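Local structure of dipeptide Epimerase (3JZU) at residues D132-I137 against D318-F323; V142-A147 against K174-A179; D156-K161 against I184-D189. The protein belongs to the mandelate racemase/muconate lactonizing enzyme family of the enolase superfamily, pairing an N-terminal capping domain with a magnesium-binding TIM-barrel domain. All coordinates share one frame; numbering follows the deposited sequence.

Contact 1: D132-I137 against D318-F323; sequences DITLGI and DLDATF. With LEU (leucine), chain I.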
loop_
_atom_site.group_PDB
_atom_site.type_symbol
_atom_site.label_atom_id
_atom_site.label_comp_id
_atom_site.label_asym_id
_atom_site.label_seq_id
_atom_site.Cartn_x
_atom_site.Cartn_y
_atom_site.Cartn_z
ATOM N N ASP A 132 8.907 4.151 -5.202
ATOM C CA ASP A 132 8.887 4.229 -6.652
ATOM C C ASP A 132 7.727 5.170 -6.923
ATOM O O ASP A 132 7.176 5.779 -5.999
ATOM C CB ASP A 132 8.582 2.858 -7.284
ATOM C CG ASP A 132 7.207 2.301 -6.888
ATOM O OD1 ASP A 132 6.268 3.094 -6.658
ATOM O OD2 ASP A 132 7.056 1.058 -6.825
ATOM N N ILE A 133 7.370 5.307 -8.187
ATOM C CA ILE A 133 6.216 6.104 -8.549
ATOM C C ILE A 133 5.586 5.327 -9.685
ATOM O O ILE A 133 6.289 4.802 -10.564
ATOM C CB ILE A 133 6.574 7.556 -8.975
ATOM C CG1 ILE A 133 5.280 8.306 -9.315
ATOM C CG2 ILE A 133 7.551 7.556 -10.142
ATOM C CD1 ILE A 133 5.447 9.819 -9.359
ATOM N N THR A 134 4.266 5.199 -9.625
ATOM C CA THR A 134 3.507 4.457 -10.622
ATOM C C THR A 134 3.067 5.323 -11.798
ATOM O O THR A 134 2.674 6.477 -11.615
ATOM C CB THR A 134 2.233 3.831 -9.991
ATOM O OG1 THR A 134 2.608 2.975 -8.904
ATOM C CG2 THR A 134 1.452 3.008 -11.033
ATOM N N LEU A 135 3.152 4.753 -13.001
ATOM C CA LEU A 135 2.715 5.408 -14.233
ATOM C C LEU A 135 1.421 4.687 -14.619
ATOM O O LEU A 135 1.413 3.459 -14.730
ATOM C CB LEU A 135 3.738 5.214 -15.359
ATOM C CG LEU A 135 5.170 5.733 -15.187
ATOM C CD1 LEU A 135 6.005 5.318 -16.395
ATOM C CD2 LEU A 135 5.165 7.228 -15.043
ATOM N N GLY A 136 0.341 5.438 -14.822
ATOM C CA GLY A 136 -0.928 4.829 -15.185
ATOM C C GLY A 136 -0.949 4.359 -16.629
ATOM O O GLY A 136 -0.129 4.801 -17.436
ATOM N N ILE A 137 -1.885 3.473 -16.958
ATOM C CA ILE A 137 -2.002 2.947 -18.316
ATOM C C ILE A 137 -2.291 4.041 -19.336
ATOM O O ILE A 137 -3.183 4.864 -19.138
ATOM C CB ILE A 137 -3.131 1.890 -18.428
ATOM C CG1 ILE A 137 -2.760 0.629 -17.640
ATOM C CG2 ILE A 137 -3.362 1.527 -19.894
ATOM C CD1 ILE A 137 -3.765 -0.535 -17.821
ATOM N N ASP A 318 6.074 1.351 -2.539
ATOM C CA ASP A 318 5.252 1.942 -3.580
ATOM C C ASP A 318 4.227 2.780 -2.811
ATOM O O ASP A 318 3.068 2.385 -2.662
ATOM C CB ASP A 318 4.564 0.838 -4.402
ATOM C CG ASP A 318 3.578 1.390 -5.431
ATOM O OD1 ASP A 318 3.940 2.332 -6.155
ATOM O OD2 ASP A 318 2.443 0.869 -5.526
ATOM N N LEU A 319 4.689 3.918 -2.290
ATOM C CA LEU A 319 3.856 4.838 -1.512
ATOM C C LEU A 319 3.844 6.179 -2.237
ATOM O O LEU A 319 4.541 7.122 -1.847
ATOM C CB LEU A 319 4.449 4.997 -0.110
ATOM C CG LEU A 319 4.632 3.670 0.626
ATOM C CD1 LEU A 319 5.322 3.878 1.974
ATOM C CD2 LEU A 319 3.262 3.032 0.804
ATOM N N ASP A 320 3.024 6.246 -3.279
ATOM C CA ASP A 320 2.924 7.422 -4.125
ATOM C C ASP A 320 1.530 8.049 -4.176
ATOM O O ASP A 320 1.256 8.878 -5.035
ATOM C CB ASP A 320 3.393 7.050 -5.547
ATOM C CG ASP A 320 2.656 5.837 -6.121
ATOM O OD1 ASP A 320 1.941 5.145 -5.363
ATOM O OD2 ASP A 320 2.801 5.563 -7.338
ATOM N N ALA A 321 0.651 7.681 -3.254
ATOM C CA ALA A 321 -0.688 8.252 -3.275
ATOM C C ALA A 321 -0.713 9.772 -3.066
ATOM O O ALA A 321 -1.528 10.460 -3.686
ATOM C CB ALA A 321 -1.575 7.569 -2.236
ATOM N N THR A 322 0.165 10.303 -2.213
ATOM C CA THR A 322 0.159 11.743 -1.955
ATOM C C THR A 322 0.605 12.578 -3.139
ATOM O O THR A 322 0.221 13.751 -3.249
ATOM C CB THR A 322 1.055 12.150 -0.748
ATOM O OG1 THR A 322 2.425 11.846 -1.037
ATOM C CG2 THR A 322 0.622 11.429 0.515
ATOM N N PHE A 323 1.408 11.993 -4.025
ATOM C CA PHE A 323 1.899 12.737 -5.185
ATOM C C PHE A 323 0.770 13.203 -6.106
ATOM O O PHE A 323 0.930 14.165 -6.858
ATOM C CB PHE A 323 2.887 11.892 -6.000
ATOM C CG PHE A 323 3.994 11.260 -5.176
ATOM C CD1 PHE A 323 4.373 11.796 -3.950
ATOM C CD2 PHE A 323 4.666 10.139 -5.648
ATOM C CE1 PHE A 323 5.407 11.225 -3.202
ATOM C CE2 PHE A 323 5.706 9.558 -4.906
ATOM C CZ PHE A 323 6.070 10.109 -3.681
HETATM N N LEU I . 0.829 2.737 -6.381
HETATM C CA LEU I . -0.662 2.690 -6.279
HETATM C C LEU I . -1.219 1.347 -6.754
HETATM O O LEU I . -0.763 0.804 -7.764
HETATM C CB LEU I . -1.285 3.800 -7.137
HETATM C CG LEU I . -0.911 5.259 -6.868
HETATM C CD1 LEU I . -1.680 6.171 -7.812
HETATM C CD2 LEU I . -1.230 5.609 -5.425
HETATM O O HOH W 1 1.671 7.447 -8.998
#

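Contact 2: V142-A147 against K174-A179; sequences VMAQKA and KAIREA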
loop_
_atom_site.group_PDB
_atom_site.type_symbol
_atom_site.label_atom_id
_atom_site.label_comp_id
_atom_site.label_asym_id
_atom_site.label_seq_id
_atom_site.Cartn_x
_atom_site.Cartn_y
_atom_site.Cartn_z
ATOM N N VAL A 142 3.306 8.047 -24.711
ATOM C CA VAL A 142 2.909 8.919 -23.611
ATOM C C VAL A 142 3.555 8.441 -22.314
ATOM O O VAL A 142 4.219 9.216 -21.620
ATOM C CB VAL A 142 1.382 8.942 -23.424
ATOM C CG1 VAL A 142 1.017 9.828 -22.230
ATOM C CG2 VAL A 142 0.716 9.453 -24.695
ATOM N N MET A 143 3.366 7.164 -21.991
ATOM C CA MET A 143 3.948 6.608 -20.774
ATOM C C MET A 143 5.459 6.804 -20.772
ATOM O O MET A 143 6.046 7.137 -19.746
ATOM C CB MET A 143 3.627 5.115 -20.648
ATOM C CG MET A 143 2.153 4.807 -20.492
ATOM S SD MET A 143 1.876 3.074 -20.103
ATOM C CE MET A 143 2.388 3.030 -18.396
ATOM N N ALA A 144 6.084 6.586 -21.927
ATOM C CA ALA A 144 7.530 6.746 -22.054
ATOM C C ALA A 144 7.949 8.176 -21.732
ATOM O O ALA A 144 8.959 8.402 -21.065
ATOM C CB ALA A 144 7.978 6.382 -23.471
ATOM N N GLN A 145 7.174 9.139 -22.219
ATOM C CA GLN A 145 7.461 10.549 -21.982
ATOM C C GLN A 145 7.310 10.893 -20.503
ATOM O O GLN A 145 8.138 11.610 -19.936
ATOM C CB GLN A 145 6.520 11.423 -22.816
ATOM C CG GLN A 145 6.694 12.909 -22.597
ATOM C CD GLN A 145 5.993 13.734 -23.665
ATOM O OE1 GLN A 145 4.764 13.729 -23.771
ATOM N NE2 GLN A 145 6.777 14.437 -24.470
ATOM N N LYS A 146 6.248 10.385 -19.883
ATOM C CA LYS A 146 6.009 10.627 -18.464
ATOM C C LYS A 146 7.106 9.944 -17.652
ATOM O O LYS A 146 7.470 10.412 -16.571
ATOM C CB LYS A 146 4.646 10.074 -18.033
ATOM C CG LYS A 146 3.444 10.864 -18.538
ATOM C CD LYS A 146 3.353 12.243 -17.884
ATOM C CE LYS A 146 3.059 12.148 -16.387
ATOM N NZ LYS A 146 1.745 11.498 -16.105
ATOM N N ALA A 147 7.624 8.834 -18.176
ATOM C CA ALA A 147 8.682 8.110 -17.484
ATOM C C ALA A 147 9.899 9.010 -17.421
ATOM O O ALA A 147 10.550 9.115 -16.386
ATOM C CB ALA A 147 9.014 6.804 -18.209
ATOM N N LYS A 174 8.580 -1.609 -23.786
ATOM C CA LYS A 174 9.711 -1.392 -24.688
ATOM C C LYS A 174 9.961 0.100 -24.859
ATOM O O LYS A 174 11.096 0.571 -24.749
ATOM C CB LYS A 174 9.439 -2.015 -26.064
ATOM C CG LYS A 174 9.391 -3.547 -26.096
ATOM C CD LYS A 174 9.038 -4.033 -27.498
ATOM C CE LYS A 174 8.937 -5.553 -27.594
ATOM N NZ LYS A 174 10.251 -6.242 -27.462
ATOM N N ALA A 175 8.893 0.841 -25.137
ATOM C CA ALA A 175 9.004 2.277 -25.320
ATOM C C ALA A 175 9.553 2.929 -24.047
ATOM O O ALA A 175 10.425 3.799 -24.112
ATOM C CB ALA A 175 7.641 2.868 -25.687
ATOM N N ILE A 176 9.059 2.509 -22.885
ATOM C CA ILE A 176 9.552 3.096 -21.643
ATOM C C ILE A 176 11.033 2.794 -21.413
ATOM O O ILE A 176 11.807 3.690 -21.087
ATOM C CB ILE A 176 8.732 2.619 -20.414
ATOM C CG1 ILE A 176 7.303 3.170 -20.503
ATOM C CG2 ILE A 176 9.380 3.124 -19.127
ATOM C CD1 ILE A 176 6.345 2.570 -19.495
ATOM N N ARG A 177 11.436 1.540 -21.582
ATOM C CA ARG A 177 12.837 1.191 -21.372
ATOM C C ARG A 177 13.721 1.980 -22.334
ATOM O O ARG A 177 14.754 2.535 -21.953
ATOM C CB ARG A 177 13.055 -0.310 -21.585
ATOM C CG ARG A 177 14.516 -0.733 -21.578
ATOM C CD ARG A 177 15.183 -0.359 -20.272
ATOM N NE ARG A 177 14.713 -1.189 -19.169
ATOM C CZ ARG A 177 14.808 -0.853 -17.886
ATOM N NH1 ARG A 177 15.351 0.305 -17.536
ATOM N NH2 ARG A 177 14.372 -1.681 -16.947
ATOM N N GLU A 178 13.296 2.023 -23.588
ATOM C CA GLU A 178 14.023 2.724 -24.632
ATOM C C GLU A 178 14.221 4.199 -24.304
ATOM O O GLU A 178 15.278 4.767 -24.573
ATOM C CB GLU A 178 13.260 2.571 -25.945
ATOM C CG GLU A 178 13.958 3.112 -27.165
ATOM C CD GLU A 178 13.327 2.593 -28.443
ATOM O OE1 GLU A 178 12.153 2.931 -28.718
ATOM O OE2 GLU A 178 14.008 1.835 -29.165
ATOM N N ALA A 179 13.206 4.815 -23.703
ATOM C CA ALA A 179 13.267 6.231 -23.361
ATOM C C ALA A 179 14.132 6.573 -22.149
ATOM O O ALA A 179 14.856 7.569 -22.166
ATOM C CB ALA A 179 11.850 6.781 -23.155
#

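Contact 3: D156-K161 against I184-D189; sequences DTLKIK and IKLRLD. With MG (magnesium ion), chain K; TYR (tyrosine), chain J; LEU (leucine), chain I.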
loop_
_atom_site.group_PDB
_atom_site.type_symbol
_atom_site.label_atom_id
_atom_site.label_comp_id
_atom_site.label_asym_id
_atom_site.label_seq_id
_atom_site.Cartn_x
_atom_site.Cartn_y
_atom_site.Cartn_z
ATOM N N ASP A 156 14.353 6.541 -9.398
ATOM C CA ASP A 156 15.189 5.522 -10.025
ATOM C C ASP A 156 14.437 4.205 -10.228
ATOM O O ASP A 156 14.964 3.266 -10.822
ATOM C CB ASP A 156 16.449 5.260 -9.196
ATOM C CG ASP A 156 17.436 6.411 -9.251
ATOM O OD1 ASP A 156 17.608 7.002 -10.341
ATOM O OD2 ASP A 156 18.054 6.715 -8.206
ATOM N N THR A 157 13.215 4.132 -9.717
ATOM C CA THR A 157 12.392 2.944 -9.891
ATOM C C THR A 157 10.991 3.371 -10.305
ATOM O O THR A 157 10.351 4.162 -9.614
ATOM C CB THR A 157 12.280 2.116 -8.603
ATOM O OG1 THR A 157 13.586 1.720 -8.161
ATOM C CG2 THR A 157 11.443 0.871 -8.868
ATOM N N LEU A 158 10.518 2.842 -11.430
ATOM C CA LEU A 158 9.190 3.180 -11.937
ATOM C C LEU A 158 8.283 1.956 -11.936
ATOM O O LEU A 158 8.707 0.871 -12.323
ATOM C CB LEU A 158 9.294 3.704 -13.373
ATOM C CG LEU A 158 10.253 4.879 -13.612
ATOM C CD1 LEU A 158 10.363 5.159 -15.104
ATOM C CD2 LEU A 158 9.767 6.119 -12.866
ATOM N N LYS A 159 7.039 2.134 -11.507
ATOM C CA LYS A 159 6.072 1.038 -11.505
ATOM C C LYS A 159 5.170 1.269 -12.711
ATOM O O LYS A 159 4.455 2.273 -12.782
ATOM C CB LYS A 159 5.253 1.040 -10.208
ATOM C CG LYS A 159 4.193 -0.049 -10.140
ATOM C CD LYS A 159 3.623 -0.180 -8.725
ATOM C CE LYS A 159 2.481 -1.182 -8.680
ATOM N NZ LYS A 159 1.938 -1.414 -7.304
ATOM N N ILE A 160 5.223 0.340 -13.660
ATOM C CA ILE A 160 4.456 0.431 -14.900
ATOM C C ILE A 160 3.162 -0.361 -14.869
ATOM O O ILE A 160 3.167 -1.576 -14.665
ATOM C CB ILE A 160 5.271 -0.099 -16.101
ATOM C CG1 ILE A 160 6.598 0.652 -16.219
ATOM C CG2 ILE A 160 4.457 0.034 -17.375
ATOM C CD1 ILE A 160 7.507 0.116 -17.350
ATOM N N LYS A 161 2.049 0.331 -15.078
ATOM C CA LYS A 161 0.764 -0.336 -15.109
ATOM C C LYS A 161 0.560 -0.868 -16.522
ATOM O O LYS A 161 0.875 -0.188 -17.499
ATOM C CB LYS A 161 -0.350 0.646 -14.743
ATOM C CG LYS A 161 -0.364 1.018 -13.260
ATOM C CD LYS A 161 -0.784 -0.177 -12.395
ATOM C CE LYS A 161 -0.726 0.170 -10.907
ATOM N NZ LYS A 161 -1.147 -0.976 -10.037
ATOM N N ILE A 184 17.504 2.638 -14.872
ATOM C CA ILE A 184 16.275 2.722 -14.093
ATOM C C ILE A 184 15.652 1.345 -13.857
ATOM O O ILE A 184 15.629 0.506 -14.758
ATOM C CB ILE A 184 15.234 3.606 -14.829
ATOM C CG1 ILE A 184 15.874 4.935 -15.248
ATOM C CG2 ILE A 184 14.022 3.845 -13.940
ATOM C CD1 ILE A 184 16.369 5.786 -14.091
ATOM N N LYS A 185 15.151 1.103 -12.646
ATOM C CA LYS A 185 14.510 -0.175 -12.367
ATOM C C LYS A 185 13.048 -0.065 -12.762
ATOM O O LYS A 185 12.368 0.899 -12.413
ATOM C CB LYS A 185 14.636 -0.562 -10.885
ATOM C CG LYS A 185 16.065 -0.882 -10.470
ATOM C CD LYS A 185 16.162 -2.046 -9.481
ATOM C CE LYS A 185 15.749 -1.667 -8.064
ATOM N NZ LYS A 185 14.272 -1.527 -7.907
ATOM N N LEU A 186 12.569 -1.048 -13.512
ATOM C CA LEU A 186 11.188 -1.048 -13.956
ATOM C C LEU A 186 10.428 -2.261 -13.423
ATOM O O LEU A 186 10.810 -3.402 -13.682
ATOM C CB LEU A 186 11.127 -1.058 -15.487
ATOM C CG LEU A 186 11.720 0.126 -16.265
ATOM C CD1 LEU A 186 11.640 -0.182 -17.747
ATOM C CD2 LEU A 186 10.954 1.406 -15.958
ATOM N N ARG A 187 9.373 -2.015 -12.653
ATOM C CA ARG A 187 8.546 -3.109 -12.160
ATOM C C ARG A 187 7.187 -2.961 -12.840
ATOM O O ARG A 187 6.672 -1.849 -12.987
ATOM C CB ARG A 187 8.414 -3.066 -10.634
ATOM C CG ARG A 187 8.008 -1.727 -10.048
ATOM C CD ARG A 187 8.037 -1.766 -8.522
ATOM N NE ARG A 187 9.376 -2.023 -7.993
ATOM C CZ ARG A 187 9.851 -1.482 -6.876
ATOM N NH1 ARG A 187 9.098 -0.650 -6.167
ATOM N NH2 ARG A 187 11.078 -1.770 -6.465
ATOM N N LEU A 188 6.625 -4.077 -13.285
ATOM C CA LEU A 188 5.340 -4.061 -13.959
ATOM C C LEU A 188 4.227 -4.513 -13.016
ATOM O O LEU A 188 4.463 -5.299 -12.090
ATOM C CB LEU A 188 5.364 -4.994 -15.176
ATOM C CG LEU A 188 6.587 -4.983 -16.105
ATOM C CD1 LEU A 188 6.325 -5.922 -17.285
ATOM C CD2 LEU A 188 6.878 -3.564 -16.595
ATOM N N ASP A 189 3.018 -4.006 -13.258
ATOM C CA ASP A 189 1.849 -4.385 -12.469
ATOM C C ASP A 189 0.686 -4.566 -13.434
ATOM O O ASP A 189 0.201 -3.595 -14.007
ATOM C CB ASP A 189 1.485 -3.307 -11.442
ATOM C CG ASP A 189 0.412 -3.776 -10.467
ATOM O OD1 ASP A 189 -0.290 -4.753 -10.801
ATOM O OD2 ASP A 189 0.271 -3.175 -9.379
HETATM MG MG MG K . -0.496 -3.980 -7.379
HETATM N N TYR J . -2.208 0.825 -6.029
HETATM C CA TYR J . -2.868 -0.434 -6.385
HETATM C C TYR J . -1.904 -1.538 -6.826
HETATM O O TYR J . -0.808 -1.633 -6.234
HETATM C CB TYR J . -3.888 -0.187 -7.500
HETATM C CG TYR J . -4.968 0.822 -7.162
HETATM C CD1 TYR J . -5.365 1.776 -8.096
HETATM C CD2 TYR J . -5.620 0.803 -5.927
HETATM C CE1 TYR J . -6.382 2.689 -7.815
HETATM C CE2 TYR J . -6.647 1.711 -5.636
HETATM C CZ TYR J . -7.021 2.651 -6.588
HETATM O OH TYR J . -8.040 3.551 -6.329
HETATM O OXT TYR J . -2.270 -2.301 -7.751
HETATM N N LEU I . 0.829 2.737 -6.381
HETATM C CA LEU I . -0.662 2.690 -6.279
HETATM C C LEU I . -1.219 1.347 -6.754
HETATM O O LEU I . -0.763 0.804 -7.764
HETATM C CB LEU I . -1.285 3.800 -7.137
HETATM C CG LEU I . -0.911 5.259 -6.868
HETATM C CD1 LEU I . -1.680 6.171 -7.812
HETATM C CD2 LEU I . -1.230 5.609 -5.425
HETATM O O HOH W 2 -1.475 -5.662 -8.433
#

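Contact 1: D132-I137 against D318-F323
With CG set between its backbone N and carbonyl carbon (chi1 54°), Asp320 carries its carboxylate across the side chain of Thr134, whose own first torsion (chi1 -58°) brings OG1 to that carboxylate and to the N of the bound leucine. Asp320 OD2 is met nearly along its C-O axis by Thr134 N, in a hydrogen bond of 2.7 Å. A water donates to the same OD2 and to Thr134 O, bridging strand and loop beside that bond. The amino group of the bound leucine lies among three oxygens: its N donates to Asp318 OD2 at 2.6 Å, to Asp320 OD1 at 2.8 Å and to Thr134 OG1 at 3.1 Å, a grip by three side chains. Asp132 OD1 stands 2.5 Å from Asp318 OD1, the two carboxylate planes turned 55° apart, while Asp132 OD2 forms a salt bridge with Arg187. The apolar end of the contact is Ile133, whose CD1 lies 3.8 Å from Phe323 CD2; Asp320 CA sits over one face of that ring, offset toward its rim. Strand 157-161 flanks Asp132 and Thr134, and the side chain of Leu135 packs on helix 140-152. Helix 298-310 backs Leu319 and Ala321, and a backbone hydrogen bond between Asp132 and Ala317 ties strand 128-135 to strand 314-317, where the barrel closes.

Contact 2: V142-A147 against K174-A179
Ile176 is the main bump of this helix pair, and it enters a hollow formed by Met143, Ala144 and Ala147. Its branches divide the work: CG2, anti to the backbone N, reaches Ala147 CB at 3.8 Å, while CG1, beside the N, lies 3.9 Å from Ala144 N and carries CD1 on to Met143 CB at 3.9 Å. Met143 bends at its last torsion (chi3 74°), bringing CE to 4.1 Å from Ile176 CD1; the two longer side chains cross obliquely on the side facing the sheet. On the outer side the relief is shallower. Ala144 CB fits the notch between Ala175 and Ala179, one helical turn apart: it rests 3.6 Å from Ala175 O and 3.9 Å from Ala179 CB. These small methyls let the backbones come close, with the segment axes 8.1 Å apart at a crossing angle of -32° and the helices running in the same general direction. Inward, Met143 and Ile176 both touch Ile160, and Ala147 touches Leu158, on strand 157-161. Neighbouring, roughly parallel helices packed against the outside of a parallel strand barrel are characteristic of TIM barrels, here consistent with the modified (beta/alpha)7beta barrel of this superfamily.

Contact 3: D156-K161 against I184-D189
Backbone hydrogen bonds join the two strands in parallel register, Thr157 beside Lys185 through Lys161 beside Asp189. Successive rungs run from Lys185 N to Asp156 O, Leu158 N to Lys185 O, Arg187 N to Leu158 O, Ile160 N to Arg187 O (2.7 Å) and Asp189 N to Ile160 O. Apolar packing fills the face toward the helices: Leu186 CD2 lies 3.8 Å from Leu158 CB and 3.9 Å from Ile160 CD1, which also meets Leu188 CD2. On the other face, Thr157 CG2 sits 3.4 Å above the centre of the Arg187 guanidinium plane, a group salt-bridged to Glu212 and Asp132. Charged groups gather at the C-terminal end. Lys161 NZ forms a salt bridge with Asp189 OD2 at 2.7 Å, approaching from above the carboxylate plane, and donates to the O of the bound leucine. Lys159, extended throughout with chi1 178°, reaches the O of the bound tyrosine with NZ at 3.0 Å and pairs with Asp318 and Glu215. Asp189 OD2 binds the magnesium ion at 2.3 Å, with Glu215 and Asp240. Acids holding magnesium at the C-terminal strand ends mark the enolase superfamily; the Lys159-x-Lys161 pair is as in its muconate lactonizing enzyme-like members.

In the fold
From the N terminus the chain builds the antiparallel sheet and the helices that follow it, then enters the barrel along strand 128-135, where contact 1 begins. Helix 140-152 supplies the first half of contact 2, strand 157-161 the first half of contact 3, helix 166-180 completes contact 2 and strand 185-189 completes contact 3. The latter two therefore cross, interlocking consecutive strand-helix units: contact 3 closes a short beta-alpha-beta crossover, contact 2 joins its helix to the preceding one. Both fall within the long loop that contact 1 closes only after strand 314-317, linking the first barrel strand to the segment following the last. Contacts 1 and 3 share the bound leucine; contact 2 packs outside the barrel wall.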